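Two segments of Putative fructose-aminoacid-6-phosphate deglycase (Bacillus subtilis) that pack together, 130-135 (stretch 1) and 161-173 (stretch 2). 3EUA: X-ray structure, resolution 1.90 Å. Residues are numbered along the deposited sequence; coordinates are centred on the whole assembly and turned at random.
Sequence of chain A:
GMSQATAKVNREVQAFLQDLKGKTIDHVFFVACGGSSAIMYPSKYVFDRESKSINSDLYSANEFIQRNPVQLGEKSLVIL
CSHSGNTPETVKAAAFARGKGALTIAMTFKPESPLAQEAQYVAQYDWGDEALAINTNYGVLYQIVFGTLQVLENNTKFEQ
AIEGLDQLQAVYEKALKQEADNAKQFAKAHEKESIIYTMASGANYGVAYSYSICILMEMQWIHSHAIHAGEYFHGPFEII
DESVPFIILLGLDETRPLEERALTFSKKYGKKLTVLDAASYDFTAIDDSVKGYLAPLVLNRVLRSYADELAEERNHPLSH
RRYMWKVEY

Stretch 1 (130-135) EALAIN
Stretch 2 161-173: AIEGLDQLQAVYE

Stretch 2 is a helical run, residues 161 to 173, within a longer helix, with phi/psi mostly near -65/-40; stretch 1 packs against it as a loop, extended at A131 and L132, that tightens into a short 3-10 segment at 133-135. Together they bury 386 Å², with A133 and I134 contributing most of stretch 1's share. The register is set by two close backbone approaches: A133 CA lies 5.2 Å from Q169 CA, and I134 CA lies 4.9 Å from L165 CA. Thus stretch 1 advances as the helix numbering falls.

E130 (phi/psi -87/-10, chi1 m, chi2 t) points away and makes no contact, an exposed place that suits a charged residue. A131, at -68/131, sets the chain in an extended course; its small side chain points sideways with little of the residue covered, and its O passes 3.8 Å from Q169 OE1.

L132 (-91/148, chi1 m, chi2 t) also points sideways and remains exposed. Its CD2 rests 3.9 Å from Q169 CG, so the leucine's methyl touches the aliphatic part of the glutamine, while its CA is 3.4 Å from Q169 OE1. L132 O accepts a 2.9 Å hydrogen bond from N135 N, which closes the turn.

A133 (-43/-50) makes the hydrogen bond of the contact and touches L165, L168, Q169 and Y172. Its N donates to Q169 OE1 at 2.7 Å, with an N-H...O angle of 137°, short but appreciably bent. The glutamine suits this place because its amide offers both an acceptor and a donor: with chi1 t, chi2 p and chi3 34°, OE1 takes the A133 N-H, while Q169 NE2 donates to E173 OE2 at 2.9 Å, one helical turn onward. E173 has chi1 m, chi2 m and chi3 -22°. The methyl of A133 points toward the helix, with its CB 4.0 Å from L165 O, 4.0 Å from L168 CB (chi1 t, chi2 p) and 3.6 Å from Y172 CE2. It meets the tyrosine ring (chi1 m, chi2 15°) obliquely. A small side chain suits this close backbone approach, where a single methyl already touches several helix residues.

I134 (-59/-28, chi1 t, chi2 t) sets its CB sideways, 4.0 Å from L165 CB; L165 is m, t. The extended isoleucine carries CD1 to 3.9 Å from I162 O and 4.2 Å from I162 CG2 (m, m). The same CD1 lies 4.2 Å from D166 CB; D166 (chi1 t, chi2 32°) points away, its OD2 hydrogen-bonded elsewhere in the structure. A long apolar side chain suits this buried place.

N135 (-97/-1, chi1 m, chi2 -40°), polar and partly exposed, lies beyond reach of the helix.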

ATOM      1  N   GLU A 130      29.984  10.035  -2.407  1.00 32.39           N
ATOM      2  CA  GLU A 130      30.470  10.864  -1.323  1.00 31.94           C
ATOM      3  C   GLU A 130      29.376  11.273  -0.305  1.00 29.07           C
ATOM      4  O   GLU A 130      29.678  11.816   0.711  1.00 28.09           O
ATOM      5  CB  GLU A 130      31.034  12.172  -1.914  1.00 32.22           C
ATOM      6  CG  GLU A 130      32.154  12.092  -2.980  1.00 35.48           C
ATOM      7  CD  GLU A 130      32.640  13.508  -3.468  1.00 37.15           C
ATOM      8  OE1 GLU A 130      31.823  14.465  -3.565  1.00 40.93           O
ATOM      9  OE2 GLU A 130      33.861  13.658  -3.774  1.00 45.62           O
ATOM     10  N   ALA A 131      28.113  11.030  -0.604  1.00 26.89           N
ATOM     11  CA  ALA A 131      27.024  11.447   0.286  1.00 25.79           C
ATOM     12  C   ALA A 131      27.018  10.666   1.602  1.00 24.68           C
ATOM     13  O   ALA A 131      27.103   9.421   1.578  1.00 24.46           O
ATOM     14  CB  ALA A 131      25.663  11.302  -0.440  1.00 25.96           C
ATOM     15  N   LEU A 132      26.921  11.377   2.733  1.00 22.69           N
ATOM     16  CA  LEU A 132      26.862  10.730   4.050  1.00 21.73           C
ATOM     17  C   LEU A 132      25.374  10.506   4.374  1.00 20.82           C
ATOM     18  O   LEU A 132      24.515  11.296   3.981  1.00 19.31           O
ATOM     19  CB  LEU A 132      27.586  11.557   5.102  1.00 21.80           C
ATOM     20  CG  LEU A 132      29.021  11.888   4.728  1.00 22.54           C
ATOM     21  CD1 LEU A 132      29.642  12.720   5.857  1.00 23.86           C
ATOM     22  CD2 LEU A 132      29.854  10.653   4.425  1.00 22.46           C
ATOM     23  N   ALA A 133      25.082   9.428   5.103  1.00 19.85           N
ATOM     24  CA  ALA A 133      23.692   9.065   5.423  1.00 19.48           C
ATOM     25  C   ALA A 133      22.788  10.219   5.846  1.00 19.35           C
ATOM     26  O   ALA A 133      21.674  10.386   5.289  1.00 19.54           O
ATOM     27  CB  ALA A 133      23.627   7.936   6.506  1.00 17.65           C
ATOM     28  N   ILE A 134      23.262  11.015   6.793  1.00 18.78           N
ATOM     29  CA  ILE A 134      22.478  12.119   7.331  1.00 18.95           C
ATOM     30  C   ILE A 134      22.048  13.154   6.261  1.00 19.40           C
ATOM     31  O   ILE A 134      21.036  13.819   6.377  1.00 19.13           O
ATOM     32  CB  ILE A 134      23.263  12.785   8.424  1.00 18.63           C
ATOM     33  CG1 ILE A 134      22.436  13.907   9.072  1.00 18.37           C
ATOM     34  CG2 ILE A 134      24.658  13.297   7.879  1.00 18.71           C
ATOM     35  CD1 ILE A 134      23.010  14.276  10.485  1.00 16.51           C
ATOM     36  N   ASN A 135      22.850  13.270   5.200  1.00 19.88           N
ATOM     37  CA  ASN A 135      22.589  14.226   4.119  1.00 20.24           C
ATOM     38  C   ASN A 135      21.882  13.663   2.886  1.00 20.11           C
ATOM     39  O   ASN A 135      21.644  14.376   1.884  1.00 20.43           O
ATOM     40  CB  ASN A 135      23.941  14.809   3.653  1.00 20.76           C
ATOM     41  CG  ASN A 135      24.699  15.495   4.797  1.00 20.61           C
ATOM     42  OD1 ASN A 135      24.094  16.174   5.619  1.00 19.69           O
ATOM     43  ND2 ASN A 135      26.003  15.273   4.873  1.00 18.03           N
ATOM     44  N   ALA A 161      17.529  10.887  17.004  1.00 22.29           N
ATOM     45  CA  ALA A 161      17.340  10.623  15.577  1.00 21.89           C
ATOM     46  C   ALA A 161      18.483  11.241  14.795  1.00 21.75           C
ATOM     47  O   ALA A 161      19.094  10.575  13.947  1.00 21.48           O
ATOM     48  CB  ALA A 161      16.012  11.171  15.094  1.00 20.89           C
ATOM     49  N   ILE A 162      18.767  12.510  15.079  1.00 21.72           N
ATOM     50  CA  ILE A 162      19.852  13.239  14.407  1.00 22.45           C
ATOM     51  C   ILE A 162      21.213  12.632  14.731  1.00 22.53           C
ATOM     52  O   ILE A 162      22.024  12.433  13.821  1.00 22.31           O
ATOM     53  CB  ILE A 162      19.899  14.736  14.754  1.00 22.44           C
ATOM     54  CG1 ILE A 162      18.617  15.439  14.396  1.00 23.87           C
ATOM     55  CG2 ILE A 162      20.952  15.454  13.929  1.00 23.38           C
ATOM     56  CD1 ILE A 162      18.260  15.300  12.910  1.00 26.12           C
ATOM     57  N   GLU A 163      21.464  12.314  15.991  1.00 22.95           N
ATOM     58  CA  GLU A 163      22.738  11.666  16.349  1.00 23.34           C
ATOM     59  C   GLU A 163      22.828  10.308  15.654  1.00 23.00           C
ATOM     60  O   GLU A 163      23.893   9.908  15.160  1.00 23.00           O
ATOM     61  CB  GLU A 163      22.906  11.463  17.869  1.00 23.76           C
ATOM     62  CG  GLU A 163      23.100  12.732  18.716  1.00 24.23           C
ATOM     63  N   GLY A 164      21.708   9.588  15.612  1.00 22.41           N
ATOM     64  CA  GLY A 164      21.681   8.273  14.962  1.00 22.01           C
ATOM     65  C   GLY A 164      22.032   8.388  13.489  1.00 21.07           C
ATOM     66  O   GLY A 164      22.830   7.602  12.959  1.00 21.15           O
ATOM     67  N   LEU A 165      21.432   9.355  12.809  1.00 20.86           N
ATOM     68  CA  LEU A 165      21.737   9.584  11.407  1.00 20.81           C
ATOM     69  C   LEU A 165      23.223   9.886  11.193  1.00 21.22           C
ATOM     70  O   LEU A 165      23.829   9.361  10.263  1.00 20.75           O
ATOM     71  CB  LEU A 165      20.897  10.701  10.834  1.00 20.89           C
ATOM     72  CG  LEU A 165      19.433  10.377  10.467  1.00 20.13           C
ATOM     73  CD1 LEU A 165      18.711  11.658  10.151  1.00 18.74           C
ATOM     74  CD2 LEU A 165      19.335   9.372   9.278  1.00 16.52           C
ATOM     75  N   ASP A 166      23.809  10.678  12.086  1.00 21.63           N
ATOM     76  CA  ASP A 166      25.232  11.034  11.987  1.00 22.57           C
ATOM     77  C   ASP A 166      26.107   9.784  12.150  1.00 22.49           C
ATOM     78  O   ASP A 166      27.085   9.598  11.399  1.00 23.61           O
ATOM     79  CB  ASP A 166      25.607  12.081  13.019  1.00 23.43           C
ATOM     80  CG  ASP A 166      26.982  12.723  12.741  1.00 26.97           C
ATOM     81  OD1 ASP A 166      27.340  12.843  11.541  1.00 30.35           O
ATOM     82  OD2 ASP A 166      27.653  13.146  13.714  1.00 27.39           O
ATOM     83  N   GLN A 167      25.732   8.916  13.090  1.00 22.00           N
ATOM     84  CA  GLN A 167      26.434   7.647  13.334  1.00 21.88           C
ATOM     85  C   GLN A 167      26.101   6.560  12.298  1.00 21.14           C
ATOM     86  O   GLN A 167      26.813   5.556  12.191  1.00 20.56           O
ATOM     87  CB  GLN A 167      26.042   7.108  14.693  1.00 21.71           C
ATOM     88  CG  GLN A 167      26.471   7.973  15.842  1.00 25.59           C
ATOM     89  CD  GLN A 167      27.968   7.936  16.101  1.00 27.86           C
ATOM     90  OE1 GLN A 167      28.660   6.986  15.740  1.00 30.01           O
ATOM     91  NE2 GLN A 167      28.464   8.956  16.784  1.00 32.88           N
ATOM     92  N   LEU A 168      25.050   6.759  11.501  1.00 20.31           N
ATOM     93  CA  LEU A 168      24.611   5.718  10.565  1.00 19.94           C
ATOM     94  C   LEU A 168      25.570   5.488   9.384  1.00 20.26           C
ATOM     95  O   LEU A 168      25.597   4.399   8.817  1.00 20.22           O
ATOM     96  CB  LEU A 168      23.204   6.029  10.032  1.00 20.12           C
ATOM     97  CG  LEU A 168      22.401   4.804   9.622  1.00 19.68           C
ATOM     98  CD1 LEU A 168      22.122   3.949  10.896  1.00 20.83           C
ATOM     99  CD2 LEU A 168      21.124   5.221   8.942  1.00 20.48           C
ATOM    100  N   GLN A 169      26.359   6.488   8.991  1.00 20.57           N
ATOM    101  CA  GLN A 169      27.273   6.255   7.879  1.00 20.95           C
ATOM    102  C   GLN A 169      28.268   5.161   8.256  1.00 20.63           C
ATOM    103  O   GLN A 169      28.580   4.333   7.431  1.00 20.92           O
ATOM    104  CB  GLN A 169      28.010   7.505   7.420  1.00 21.59           C
ATOM    105  CG  GLN A 169      28.824   7.310   6.121  1.00 22.18           C
ATOM    106  CD  GLN A 169      27.978   6.936   4.942  1.00 23.67           C
ATOM    107  OE1 GLN A 169      26.822   7.379   4.823  1.00 23.90           O
ATOM    108  NE2 GLN A 169      28.556   6.146   4.011  1.00 26.30           N
ATOM    109  N   ALA A 170      28.749   5.141   9.499  1.00 20.59           N
ATOM    110  CA  ALA A 170      29.687   4.111   9.924  1.00 20.57           C
ATOM    111  C   ALA A 170      29.001   2.738   9.876  1.00 20.48           C
ATOM    112  O   ALA A 170      29.635   1.729   9.539  1.00 20.22           O
ATOM    113  CB  ALA A 170      30.216   4.407  11.320  1.00 21.15           C
ATOM    114  N   VAL A 171      27.698   2.716  10.176  1.00 20.69           N
ATOM    115  CA  VAL A 171      26.903   1.474  10.121  1.00 20.44           C
ATOM    116  C   VAL A 171      26.863   0.970   8.670  1.00 20.87           C
ATOM    117  O   VAL A 171      27.051  -0.229   8.425  1.00 20.48           O
ATOM    118  CB  VAL A 171      25.438   1.660  10.657  1.00 20.90           C
ATOM    119  CG1 VAL A 171      24.709   0.315  10.715  1.00 18.73           C
ATOM    120  CG2 VAL A 171      25.418   2.326  12.071  1.00 19.49           C
ATOM    121  N   TYR A 172      26.606   1.886   7.732  1.00 20.38           N
ATOM    122  CA  TYR A 172      26.609   1.579   6.299  1.00 20.30           C
ATOM    123  C   TYR A 172      27.918   0.947   5.881  1.00 20.52           C
ATOM    124  O   TYR A 172      27.929  -0.076   5.237  1.00 20.33           O
ATOM    125  CB  TYR A 172      26.448   2.864   5.516  1.00 19.52           C
ATOM    126  CG  TYR A 172      25.069   3.467   5.388  1.00 19.87           C
ATOM    127  CD1 TYR A 172      23.993   3.094   6.186  1.00 19.70           C
ATOM    128  CD2 TYR A 172      24.880   4.484   4.488  1.00 18.60           C
ATOM    129  CE1 TYR A 172      22.734   3.708   6.031  1.00 20.16           C
ATOM    130  CE2 TYR A 172      23.656   5.086   4.312  1.00 21.74           C
ATOM    131  CZ  TYR A 172      22.588   4.711   5.075  1.00 19.66           C
ATOM    132  OH  TYR A 172      21.418   5.400   4.851  1.00 20.53           O
ATOM    133  N   GLU A 173      29.038   1.523   6.310  1.00 20.79           N
ATOM    134  CA  GLU A 173      30.361   1.034   5.896  1.00 22.59           C
ATOM    135  C   GLU A 173      30.623  -0.360   6.379  1.00 22.03           C
ATOM    136  O   GLU A 173      31.144  -1.208   5.660  1.00 21.72           O
ATOM    137  CB  GLU A 173      31.493   1.912   6.430  1.00 22.30           C
ATOM    138  CG  GLU A 173      31.453   3.375   6.025  1.00 28.82           C
ATOM    139  CD  GLU A 173      31.563   3.644   4.534  1.00 34.01           C
ATOM    140  OE1 GLU A 173      32.076   2.789   3.779  1.00 38.91           O
ATOM    141  OE2 GLU A 173      31.147   4.757   4.118  1.00 41.11           O
TER